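Local coordinates for uncharacterized protein (Sus scrofa, PDB 5BNF), which is porcine CD38, a member of the ADP-ribosyl cyclase family built from a helical part and a part with a parallel beta sheet, at residues 1-5 with 127-131; 36-41 with 58-64; 70-76 with 152-158; 106-111 with 135-140. All coordinates share one frame; numbering follows the deposited sequence.

Contact 1. Residues 1-5 with 127-131; sequences WNGKG and DRRNC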
# COMPACT_ATOMS: atom_id res chain seq x y z
N TRP A 1 -0.66 22.04 -10.81
CA TRP A 1 -0.30 20.62 -11.11
C TRP A 1 -1.49 19.85 -11.65
O TRP A 1 -2.60 20.37 -11.72
CB TRP A 1 0.23 19.91 -9.85
CG TRP A 1 1.50 20.49 -9.32
CD1 TRP A 1 1.65 21.31 -8.24
CD2 TRP A 1 2.81 20.35 -9.89
NE1 TRP A 1 2.96 21.68 -8.10
CE2 TRP A 1 3.69 21.11 -9.10
CE3 TRP A 1 3.32 19.66 -11.00
CZ2 TRP A 1 5.07 21.19 -9.37
CZ3 TRP A 1 4.68 19.74 -11.27
CH2 TRP A 1 5.54 20.51 -10.46
N ASN A 2 -1.25 18.60 -12.01
CA ASN A 2 -2.28 17.74 -12.57
C ASN A 2 -3.00 16.90 -11.54
O ASN A 2 -4.10 16.42 -11.79
CB ASN A 2 -1.66 16.82 -13.63
CG ASN A 2 -1.26 17.56 -14.89
OD1 ASN A 2 -2.10 17.87 -15.72
ND2 ASN A 2 0.02 17.85 -15.02
N GLY A 3 -2.39 16.71 -10.38
CA GLY A 3 -3.01 15.90 -9.36
C GLY A 3 -3.99 16.61 -8.44
O GLY A 3 -4.02 17.83 -8.35
N LYS A 4 -4.82 15.81 -7.77
CA LYS A 4 -5.81 16.31 -6.83
C LYS A 4 -5.18 17.19 -5.75
O LYS A 4 -4.09 16.89 -5.26
CB LYS A 4 -6.51 15.14 -6.14
CG LYS A 4 -7.90 14.80 -6.65
CD LYS A 4 -8.35 13.47 -6.06
CE LYS A 4 -9.77 13.10 -6.47
NZ LYS A 4 -10.15 11.74 -5.98
N GLY A 5 -5.87 18.26 -5.39
CA GLY A 5 -5.36 19.12 -4.34
C GLY A 5 -5.56 18.38 -3.03
O GLY A 5 -6.27 17.38 -2.99
N ASP A 127 1.06 14.79 -9.27
CA ASP A 127 0.81 13.35 -9.19
C ASP A 127 2.07 12.65 -9.68
O ASP A 127 3.02 13.32 -10.06
CB ASP A 127 -0.42 12.94 -10.00
CG ASP A 127 -0.26 13.18 -11.50
OD1 ASP A 127 0.86 13.43 -11.96
OD2 ASP A 127 -1.28 13.11 -12.21
N ARG A 128 2.07 11.33 -9.69
CA ARG A 128 3.26 10.59 -10.08
C ARG A 128 3.86 11.00 -11.43
O ARG A 128 5.08 11.02 -11.57
CB ARG A 128 2.99 9.08 -10.06
CG ARG A 128 4.26 8.24 -10.15
CD ARG A 128 4.11 6.82 -9.60
NE ARG A 128 3.39 5.91 -10.50
CZ ARG A 128 2.07 5.74 -10.50
NH1 ARG A 128 1.31 6.42 -9.65
NH2 ARG A 128 1.52 4.89 -11.35
N ARG A 129 3.02 11.33 -12.40
CA ARG A 129 3.48 11.74 -13.71
C ARG A 129 4.01 13.17 -13.73
O ARG A 129 4.76 13.53 -14.63
CB ARG A 129 2.37 11.58 -14.74
CG ARG A 129 2.04 10.13 -15.01
CD ARG A 129 0.79 9.98 -15.84
NE ARG A 129 0.94 10.55 -17.17
CZ ARG A 129 0.00 10.50 -18.11
NH1 ARG A 129 -1.15 9.90 -17.84
NH2 ARG A 129 0.22 11.02 -19.30
N ASN A 130 3.60 13.97 -12.76
CA ASN A 130 4.11 15.34 -12.66
C ASN A 130 5.51 15.23 -12.08
O ASN A 130 6.44 15.89 -12.54
CB ASN A 130 3.26 16.20 -11.73
CG ASN A 130 2.02 16.74 -12.40
OD1 ASN A 130 2.03 17.09 -13.58
ND2 ASN A 130 0.93 16.84 -11.63
N CYS A 131 5.65 14.38 -11.07
CA CYS A 131 6.94 14.14 -10.43
C CYS A 131 6.77 12.95 -9.50
O CYS A 131 5.89 12.93 -8.63
CB CYS A 131 7.45 15.40 -9.69
SG CYS A 131 6.53 16.04 -8.25
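The indole of W1 lies beside the side chain of N130, its CE3 reaching CG of N130 at 3.5 Å. N130 is met at the edge of the ring, close to the ring plane, and its amide is inclined 57° to the indole. W1 CG stands anti to its own carbonyl carbon (chi1 -64°), which carries the ring over to N130. On the ring's broad side sits sulfur: SG of C131 lies 5.3 Å from the centroid of the six-membered ring and 20° off its normal, a loose Cys sulfur-aromatic contact over the face. C131 is itself tied to C51 by a disulfide, and W1 also touches C51. The amide of N2 runs nearly coplanar with that of N130. G3 passes close to D127, with its CA 4.0 Å from CB of D127, and its backbone is hydrogen-bonded to C125. D127 organises its own loop: its OD1 accepts from N of N130 at 2.9 Å, while its backbone O receives both N of N130 and, at 3.0 Å, N of C131. This contact joins the N-terminal segment of the fragment, at the protein surface, to a disulfide-anchored loop folded round D127 as an Asx motif, ahead of helix 135-149.

Contact 2. Residues 36-41 with 58-64; sequences KIKKAF and YDLLMKL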
# COMPACT_ATOMS: atom_id res chain seq x y z
N LYS A 36 0.27 12.59 18.15
CA LYS A 36 1.69 12.49 17.84
C LYS A 36 1.85 12.09 16.38
O LYS A 36 2.68 12.64 15.66
CB LYS A 36 2.33 11.42 18.73
CG LYS A 36 3.57 11.87 19.48
CD LYS A 36 3.49 11.46 20.94
CE LYS A 36 3.32 9.95 21.09
NZ LYS A 36 3.11 9.56 22.52
N ILE A 37 1.04 11.12 15.96
CA ILE A 37 1.07 10.63 14.59
C ILE A 37 0.73 11.76 13.62
O ILE A 37 1.50 12.04 12.70
CB ILE A 37 0.05 9.47 14.39
CG1 ILE A 37 0.43 8.28 15.27
CG2 ILE A 37 0.04 9.04 12.93
CD1 ILE A 37 1.70 7.56 14.85
N LYS A 38 -0.41 12.40 13.84
CA LYS A 38 -0.87 13.50 12.99
C LYS A 38 0.20 14.57 12.82
O LYS A 38 0.36 15.13 11.73
CB LYS A 38 -2.12 14.13 13.59
CG LYS A 38 -2.43 15.52 13.07
CD LYS A 38 -3.46 16.23 13.93
CE LYS A 38 -3.33 17.74 13.83
NZ LYS A 38 -4.25 18.45 14.77
N LYS A 39 0.92 14.85 13.89
CA LYS A 39 1.98 15.85 13.87
C LYS A 39 3.08 15.40 12.92
O LYS A 39 3.57 16.19 12.10
CB LYS A 39 2.56 16.04 15.27
CG LYS A 39 3.64 17.11 15.35
CD LYS A 39 3.07 18.48 15.05
CE LYS A 39 4.16 19.54 15.10
NZ LYS A 39 3.63 20.87 14.69
N ALA A 40 3.47 14.14 13.03
CA ALA A 40 4.52 13.58 12.18
C ALA A 40 4.13 13.57 10.70
O ALA A 40 4.93 13.92 9.83
CB ALA A 40 4.83 12.18 12.64
N PHE A 41 2.90 13.14 10.43
CA PHE A 41 2.40 13.08 9.07
C PHE A 41 2.57 14.48 8.48
O PHE A 41 3.29 14.67 7.50
CB PHE A 41 0.92 12.71 9.09
CG PHE A 41 0.46 11.96 7.86
CD1 PHE A 41 1.02 12.21 6.61
CD2 PHE A 41 -0.56 11.01 7.96
CE1 PHE A 41 0.57 11.53 5.48
CE2 PHE A 41 -1.01 10.33 6.83
CZ PHE A 41 -0.44 10.59 5.59
N TYR A 58 9.60 10.52 6.07
CA TYR A 58 8.57 9.79 6.80
C TYR A 58 9.10 8.88 7.90
O TYR A 58 8.34 8.12 8.50
CB TYR A 58 7.73 8.96 5.83
CG TYR A 58 6.77 9.75 4.97
CD1 TYR A 58 5.74 10.50 5.53
CD2 TYR A 58 6.86 9.69 3.58
CE1 TYR A 58 4.81 11.17 4.73
CE2 TYR A 58 5.94 10.36 2.77
CZ TYR A 58 4.92 11.09 3.34
OH TYR A 58 4.03 11.75 2.53
N ASP A 59 10.40 8.94 8.19
CA ASP A 59 10.97 8.09 9.23
C ASP A 59 10.13 8.18 10.50
O ASP A 59 9.53 7.19 10.93
CB ASP A 59 12.42 8.48 9.54
CG ASP A 59 13.36 8.17 8.39
OD1 ASP A 59 13.02 7.31 7.55
OD2 ASP A 59 14.44 8.79 8.32
N LEU A 60 10.08 9.36 11.09
CA LEU A 60 9.31 9.59 12.30
C LEU A 60 7.94 8.94 12.19
O LEU A 60 7.52 8.20 13.08
CB LEU A 60 9.16 11.10 12.54
CG LEU A 60 8.58 11.65 13.85
CD1 LEU A 60 7.20 11.09 14.09
CD2 LEU A 60 9.48 11.30 15.01
N LEU A 61 7.23 9.23 11.11
CA LEU A 61 5.90 8.68 10.91
C LEU A 61 5.86 7.15 10.82
O LEU A 61 4.96 6.53 11.37
CB LEU A 61 5.26 9.28 9.65
CG LEU A 61 3.82 8.85 9.38
CD1 LEU A 61 2.94 9.21 10.55
CD2 LEU A 61 3.34 9.53 8.12
N MET A 62 6.82 6.55 10.14
CA MET A 62 6.86 5.10 10.01
C MET A 62 7.23 4.44 11.33
O MET A 62 6.91 3.28 11.57
CB MET A 62 7.84 4.69 8.92
CG MET A 62 7.45 5.20 7.55
SD MET A 62 5.75 4.73 7.15
CE MET A 62 5.99 3.82 5.68
N LYS A 63 7.90 5.20 12.18
CA LYS A 63 8.33 4.72 13.49
C LYS A 63 7.15 4.75 14.46
O LYS A 63 6.91 3.79 15.19
CB LYS A 63 9.47 5.60 14.01
CG LYS A 63 10.17 5.08 15.24
CD LYS A 63 11.32 5.99 15.63
CE LYS A 63 12.24 5.34 16.66
NZ LYS A 63 13.25 6.31 17.18
N LEU A 64 6.40 5.84 14.46
CA LEU A 64 5.26 5.97 15.35
C LEU A 64 4.04 5.18 14.90
O LEU A 64 3.11 4.98 15.67
CB LEU A 64 4.86 7.44 15.50
CG LEU A 64 5.87 8.39 16.15
CD1 LEU A 64 5.29 9.79 16.12
CD2 LEU A 64 6.18 7.97 17.59
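This is an apolar helix-helix contact in the helical part of the fold, where helix 34-45 and the short helix 59-64 run almost antiparallel. The axes of segments 36-41 and 59-64 approach to 8.6 Å, with 155° between their directions, and no hydrogen bond crosses between them. A40 presents only a methyl group, and the backbones come nearest there, opposite L61. L61 lies among I37, A40 and F41 and divides its two methyls between neighbours. CD1 of L61 meets CG2 of I37 at 3.8 Å, the leucine lying across the isoleucine. CD2 of L61 rests over one face of the F41 ring, 4.0 Å from its centroid and 21° off the normal, displaced toward the rim: a CH-pi contact. With CG of L61 anti to the backbone N (chi1 -176°), the fork extends into the groove between I37 and F41. The pair belongs to the helical part of this ADP-ribosyl cyclase-family fold, where helix 101-106 packs on it through L102 against L61 and I105 against F41, and helix 10-25 through I14 against F41. One turn further along helix 59-64, I37 and L64 run alongside one another head to tail, and CD1 of L64 reaches the backbone O of K36 at 3.9 Å. The O of L64 is hydrogen-bonded to R32. At the other end F41 and Y58 approach each other, CE1 of F41 lying 4.3 Å from CE1 of Y58. Beyond the pair, the F41 ring makes edge-to-face contacts with F10 and W111.

Contact 3. Residues 70-76 with 152-158; sequences PCDKTVF and CGMVQVF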
# COMPACT_ATOMS: atom_id res chain seq x y z
N PRO A 70 -0.17 -10.30 11.83
CA PRO A 70 0.00 -11.74 12.04
C PRO A 70 0.50 -12.42 10.77
O PRO A 70 0.18 -12.00 9.66
CB PRO A 70 -1.41 -12.20 12.39
CG PRO A 70 -1.95 -11.03 13.13
CD PRO A 70 -1.50 -9.87 12.28
N CYS A 71 1.30 -13.47 10.95
CA CYS A 71 1.81 -14.20 9.80
C CYS A 71 0.63 -14.87 9.13
O CYS A 71 -0.40 -15.10 9.76
CB CYS A 71 2.82 -15.24 10.26
SG CYS A 71 4.22 -14.50 11.15
N ASP A 72 0.77 -15.17 7.84
CA ASP A 72 -0.29 -15.83 7.09
C ASP A 72 -1.46 -14.91 6.82
O ASP A 72 -2.37 -15.25 6.07
CB ASP A 72 -0.79 -17.06 7.85
CG ASP A 72 0.26 -18.14 7.98
OD1 ASP A 72 1.43 -17.89 7.63
OD2 ASP A 72 -0.09 -19.25 8.44
N LYS A 73 -1.44 -13.73 7.43
CA LYS A 73 -2.53 -12.77 7.28
C LYS A 73 -2.32 -11.70 6.21
O LYS A 73 -3.28 -11.10 5.74
CB LYS A 73 -2.80 -12.11 8.63
CG LYS A 73 -3.24 -13.08 9.72
CD LYS A 73 -4.74 -13.30 9.70
CE LYS A 73 -5.09 -14.76 9.49
NZ LYS A 73 -4.52 -15.65 10.55
N THR A 74 -1.06 -11.47 5.82
CA THR A 74 -0.73 -10.47 4.81
C THR A 74 -1.32 -10.78 3.44
O THR A 74 -1.04 -11.82 2.84
CB THR A 74 0.77 -10.32 4.65
OG1 THR A 74 1.34 -9.93 5.90
CG2 THR A 74 1.09 -9.27 3.61
N VAL A 75 -2.12 -9.84 2.94
CA VAL A 75 -2.77 -9.98 1.65
C VAL A 75 -2.51 -8.79 0.73
O VAL A 75 -2.47 -7.65 1.18
CB VAL A 75 -4.28 -10.15 1.83
CG1 VAL A 75 -4.96 -10.22 0.48
CG2 VAL A 75 -4.56 -11.41 2.64
N PHE A 76 -2.33 -9.08 -0.55
CA PHE A 76 -2.09 -8.05 -1.56
C PHE A 76 -3.16 -8.12 -2.65
O PHE A 76 -3.65 -9.20 -3.00
CB PHE A 76 -0.72 -8.27 -2.23
CG PHE A 76 0.44 -7.98 -1.33
CD1 PHE A 76 0.77 -6.68 -0.99
CD2 PHE A 76 1.22 -9.02 -0.83
CE1 PHE A 76 1.86 -6.42 -0.16
CE2 PHE A 76 2.31 -8.76 0.00
CZ PHE A 76 2.63 -7.46 0.33
N CYS A 152 5.28 -12.41 6.95
CA CYS A 152 5.82 -13.68 7.41
C CYS A 152 4.83 -14.80 7.15
O CYS A 152 3.62 -14.58 7.07
CB CYS A 152 6.15 -13.62 8.91
SG CYS A 152 4.82 -12.95 9.97
N GLY A 153 5.37 -16.01 7.00
CA GLY A 153 4.54 -17.18 6.75
C GLY A 153 4.08 -17.26 5.31
O GLY A 153 4.89 -17.21 4.38
N MET A 154 2.78 -17.37 5.12
CA MET A 154 2.21 -17.46 3.79
C MET A 154 1.52 -16.14 3.43
O MET A 154 0.72 -15.62 4.20
CB MET A 154 1.21 -18.61 3.74
CG MET A 154 0.54 -18.79 2.41
SD MET A 154 -1.04 -17.93 2.37
CE MET A 154 -2.10 -19.22 3.01
N VAL A 155 1.86 -15.60 2.26
CA VAL A 155 1.27 -14.36 1.79
C VAL A 155 0.37 -14.65 0.60
O VAL A 155 0.55 -15.64 -0.12
CB VAL A 155 2.35 -13.34 1.35
CG1 VAL A 155 3.22 -12.99 2.52
CG2 VAL A 155 3.19 -13.91 0.22
N GLN A 156 -0.60 -13.77 0.39
CA GLN A 156 -1.55 -13.92 -0.70
C GLN A 156 -1.64 -12.66 -1.55
O GLN A 156 -1.35 -11.56 -1.09
CB GLN A 156 -2.94 -14.23 -0.15
CG GLN A 156 -3.05 -15.52 0.63
CD GLN A 156 -4.44 -15.70 1.21
OE1 GLN A 156 -4.75 -15.20 2.28
NE2 GLN A 156 -5.29 -16.40 0.48
N VAL A 157 -2.06 -12.83 -2.80
CA VAL A 157 -2.24 -11.71 -3.69
C VAL A 157 -3.41 -12.03 -4.60
O VAL A 157 -3.50 -13.14 -5.13
CB VAL A 157 -0.98 -11.43 -4.54
CG1 VAL A 157 -0.65 -12.64 -5.41
CG2 VAL A 157 -1.20 -10.19 -5.40
N PHE A 158 -4.34 -11.09 -4.74
CA PHE A 158 -5.50 -11.29 -5.61
C PHE A 158 -5.31 -10.54 -6.92
O PHE A 158 -4.98 -9.36 -6.93
CB PHE A 158 -6.80 -10.84 -4.91
CG PHE A 158 -7.18 -11.68 -3.73
CD1 PHE A 158 -6.44 -11.65 -2.56
CD2 PHE A 158 -8.28 -12.54 -3.80
CE1 PHE A 158 -6.79 -12.45 -1.47
CE2 PHE A 158 -8.63 -13.35 -2.72
CZ PHE A 158 -7.88 -13.30 -1.56
O HOH W 1 2.42 -11.40 7.55
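F76, C152 and D72 bury the largest areas here, and they mark the two ends of the contact. At one end C152 is joined to C71 by a disulfide, SG of C71 to SG of C152 at 2.0 Å with a torsion of -93° about the S-S bond. The backbone O of C152 accepts from N of D72 at 3.0 Å. D72 sits in the type II turn from P70 to K73, and its carboxylate reaches over to the neighbouring strand: OD1 takes N of M154 at 2.9 Å, the donor standing 40° out of the carboxylate plane. Water 1 bridges the loop, donating to O of P70, accepting from N of C152 and hydrogen-bonded to OG1 of T74. At the other end N and O of F76 both bond strand 153-160, straddling V157 as in a parallel pair, N giving to O of Q156 and O receiving N of F158, each at 2.7 Å. CB of F76 packs on CG2 of V157 at 3.7 Å, with the F76 ring turned toward F147 and F173. On the other face of the sheet CG1 of V75 meets the edge of the F158 ring at CE1, 3.5 Å away. Strand 75-77 is thus the outer strand beside 153-160 in the four-stranded parallel sheet, with a disulfide joining the two segments just before the pairing begins.

Contact 4. Residues 106-111 with 135-140; sequences ADDLSW and FVSVFW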
# COMPACT_ATOMS: atom_id res chain seq x y z
N ALA A 106 -4.60 7.21 5.95
CA ALA A 106 -4.23 7.91 4.73
C ALA A 106 -5.07 7.53 3.52
O ALA A 106 -5.21 8.31 2.57
CB ALA A 106 -2.76 7.68 4.43
N ASP A 107 -5.66 6.34 3.56
CA ASP A 107 -6.47 5.84 2.46
C ASP A 107 -7.38 6.86 1.77
O ASP A 107 -8.15 7.55 2.43
CB ASP A 107 -7.29 4.64 2.94
CG ASP A 107 -7.94 3.89 1.80
OD1 ASP A 107 -7.26 3.65 0.78
OD2 ASP A 107 -9.13 3.54 1.93
N ASP A 108 -7.28 6.92 0.45
CA ASP A 108 -8.08 7.82 -0.40
C ASP A 108 -7.81 9.31 -0.27
O ASP A 108 -8.40 10.11 -0.98
CB ASP A 108 -9.57 7.57 -0.18
CG ASP A 108 -10.03 6.24 -0.75
OD1 ASP A 108 -9.60 5.90 -1.88
OD2 ASP A 108 -10.82 5.54 -0.08
N LEU A 109 -6.91 9.70 0.63
CA LEU A 109 -6.63 11.11 0.82
C LEU A 109 -5.57 11.68 -0.14
O LEU A 109 -4.83 10.94 -0.77
CB LEU A 109 -6.19 11.35 2.26
CG LEU A 109 -7.27 11.41 3.36
CD1 LEU A 109 -8.33 10.36 3.18
CD2 LEU A 109 -6.57 11.26 4.70
N SER A 110 -5.53 13.01 -0.23
CA SER A 110 -4.57 13.72 -1.07
C SER A 110 -3.89 14.80 -0.24
O SER A 110 -4.56 15.54 0.48
CB SER A 110 -5.26 14.36 -2.27
OG SER A 110 -5.47 13.41 -3.30
N TRP A 111 -2.57 14.91 -0.35
CA TRP A 111 -1.87 15.92 0.42
C TRP A 111 -0.55 16.39 -0.20
O TRP A 111 0.12 15.66 -0.94
CB TRP A 111 -1.61 15.40 1.84
CG TRP A 111 -0.65 14.24 1.93
CD1 TRP A 111 0.71 14.32 2.08
CD2 TRP A 111 -0.96 12.84 1.86
NE1 TRP A 111 1.25 13.06 2.11
CE2 TRP A 111 0.25 12.14 1.98
CE3 TRP A 111 -2.15 12.12 1.70
CZ2 TRP A 111 0.31 10.74 1.95
CZ3 TRP A 111 -2.09 10.73 1.68
CH2 TRP A 111 -0.87 10.06 1.80
N PHE A 135 4.77 13.81 -2.31
CA PHE A 135 4.46 13.20 -1.02
C PHE A 135 3.43 12.07 -0.90
O PHE A 135 3.52 11.27 0.03
CB PHE A 135 4.17 14.32 -0.01
CG PHE A 135 5.42 15.03 0.45
CD1 PHE A 135 6.27 14.43 1.36
CD2 PHE A 135 5.77 16.26 -0.10
CE1 PHE A 135 7.47 15.05 1.73
CE2 PHE A 135 6.96 16.89 0.27
CZ PHE A 135 7.81 16.29 1.18
N VAL A 136 2.48 11.98 -1.82
CA VAL A 136 1.50 10.91 -1.76
C VAL A 136 2.10 9.59 -2.26
O VAL A 136 1.95 8.53 -1.63
CB VAL A 136 0.24 11.25 -2.59
CG1 VAL A 136 -0.64 10.02 -2.75
CG2 VAL A 136 -0.54 12.34 -1.88
N SER A 137 2.80 9.65 -3.39
CA SER A 137 3.40 8.46 -3.96
C SER A 137 4.52 7.91 -3.09
O SER A 137 4.61 6.71 -2.88
CB SER A 137 3.92 8.77 -5.35
OG SER A 137 2.85 9.16 -6.19
N VAL A 138 5.38 8.79 -2.58
CA VAL A 138 6.47 8.31 -1.76
C VAL A 138 5.93 7.62 -0.53
O VAL A 138 6.43 6.57 -0.12
CB VAL A 138 7.39 9.45 -1.34
CG1 VAL A 138 8.29 9.01 -0.21
CG2 VAL A 138 8.23 9.88 -2.55
N PHE A 139 4.89 8.20 0.05
CA PHE A 139 4.26 7.61 1.20
C PHE A 139 3.82 6.19 0.87
O PHE A 139 4.35 5.22 1.41
CB PHE A 139 3.04 8.43 1.60
CG PHE A 139 2.23 7.78 2.67
CD1 PHE A 139 2.67 7.77 3.98
CD2 PHE A 139 1.04 7.14 2.36
CE1 PHE A 139 1.94 7.11 4.97
CE2 PHE A 139 0.30 6.49 3.34
CZ PHE A 139 0.75 6.48 4.65
N TRP A 140 2.86 6.08 -0.03
CA TRP A 140 2.34 4.78 -0.43
C TRP A 140 3.40 3.80 -0.89
O TRP A 140 3.30 2.60 -0.64
CB TRP A 140 1.27 4.96 -1.50
CG TRP A 140 0.02 5.58 -0.95
CD1 TRP A 140 -0.46 6.82 -1.21
CD2 TRP A 140 -0.89 4.98 -0.03
NE1 TRP A 140 -1.62 7.04 -0.52
CE2 TRP A 140 -1.91 5.92 0.22
CE3 TRP A 140 -0.95 3.74 0.61
CZ2 TRP A 140 -2.98 5.66 1.07
CZ3 TRP A 140 -2.02 3.48 1.46
CH2 TRP A 140 -3.02 4.43 1.68
O HOH W 2 -3.72 8.19 -1.32
O HOH W 3 1.53 14.81 -2.78
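F135, at the start of helix 135-149, touches W111 with its CB, 3.8 Å from NE1 of W111, its side chain lying across the indole. That indole nitrogen is hydrogen-bonded to the hydroxyl of Y58, which also bonds the backbone O of F135. Next comes V136, whose CG2 sits squarely over the six-membered ring of W111, 3.8 Å from its centroid and 12° off the normal, a CH-pi contact. CG of W111 is placed between its backbone N and carbonyl carbon (chi1 67°), a torsion that turns the indole beneath this methyl. F139 receives the edge of W111 on its face in an offset edge-to-face pair, planes at 77°, with CH2 of W111 3.5 Å from CD2 of F139; CE2 of F139 lies 3.5 Å from CB of A106. W140 continues the aromatic cluster: CZ2 of W140 approaches the backbone N of D107 at 3.7 Å, edge on, at the type II turn that follows helix 101-106, while its ring is oblique to that of W111. Water 2 donates to O of L109 and accepts a weak bond from NE1 of W140. W111 thus lies wedged between the first turns of helix 135-149 and the aromatic side chains F10, F41 and F45 from helices 10-25 and 34-45, with L109 packing on helix 10-25.

Contacts 1, 2 and 4 gather in the helical part of the chain, whereas contact 3 lies in the sheet, on the other side of the chain's centre from contacts 1 and 4. Contacts 2 and 4, centres about 14 Å apart, touch through Y58, F41, W111, F135 and F139; contacts 1 and 4, centres about 12 Å apart, meet at K4, G5 and S110. The centres of contacts 3 and 4 are about 23 Å apart, but helix 135-149 leads into strand 153-160 and so bridges the two parts. Along the chain, contact 2 nests within the loop closed by contact 1 and contact 4 within that of contact 3, while contacts 1 and 3 alternate, interleaving the two parts.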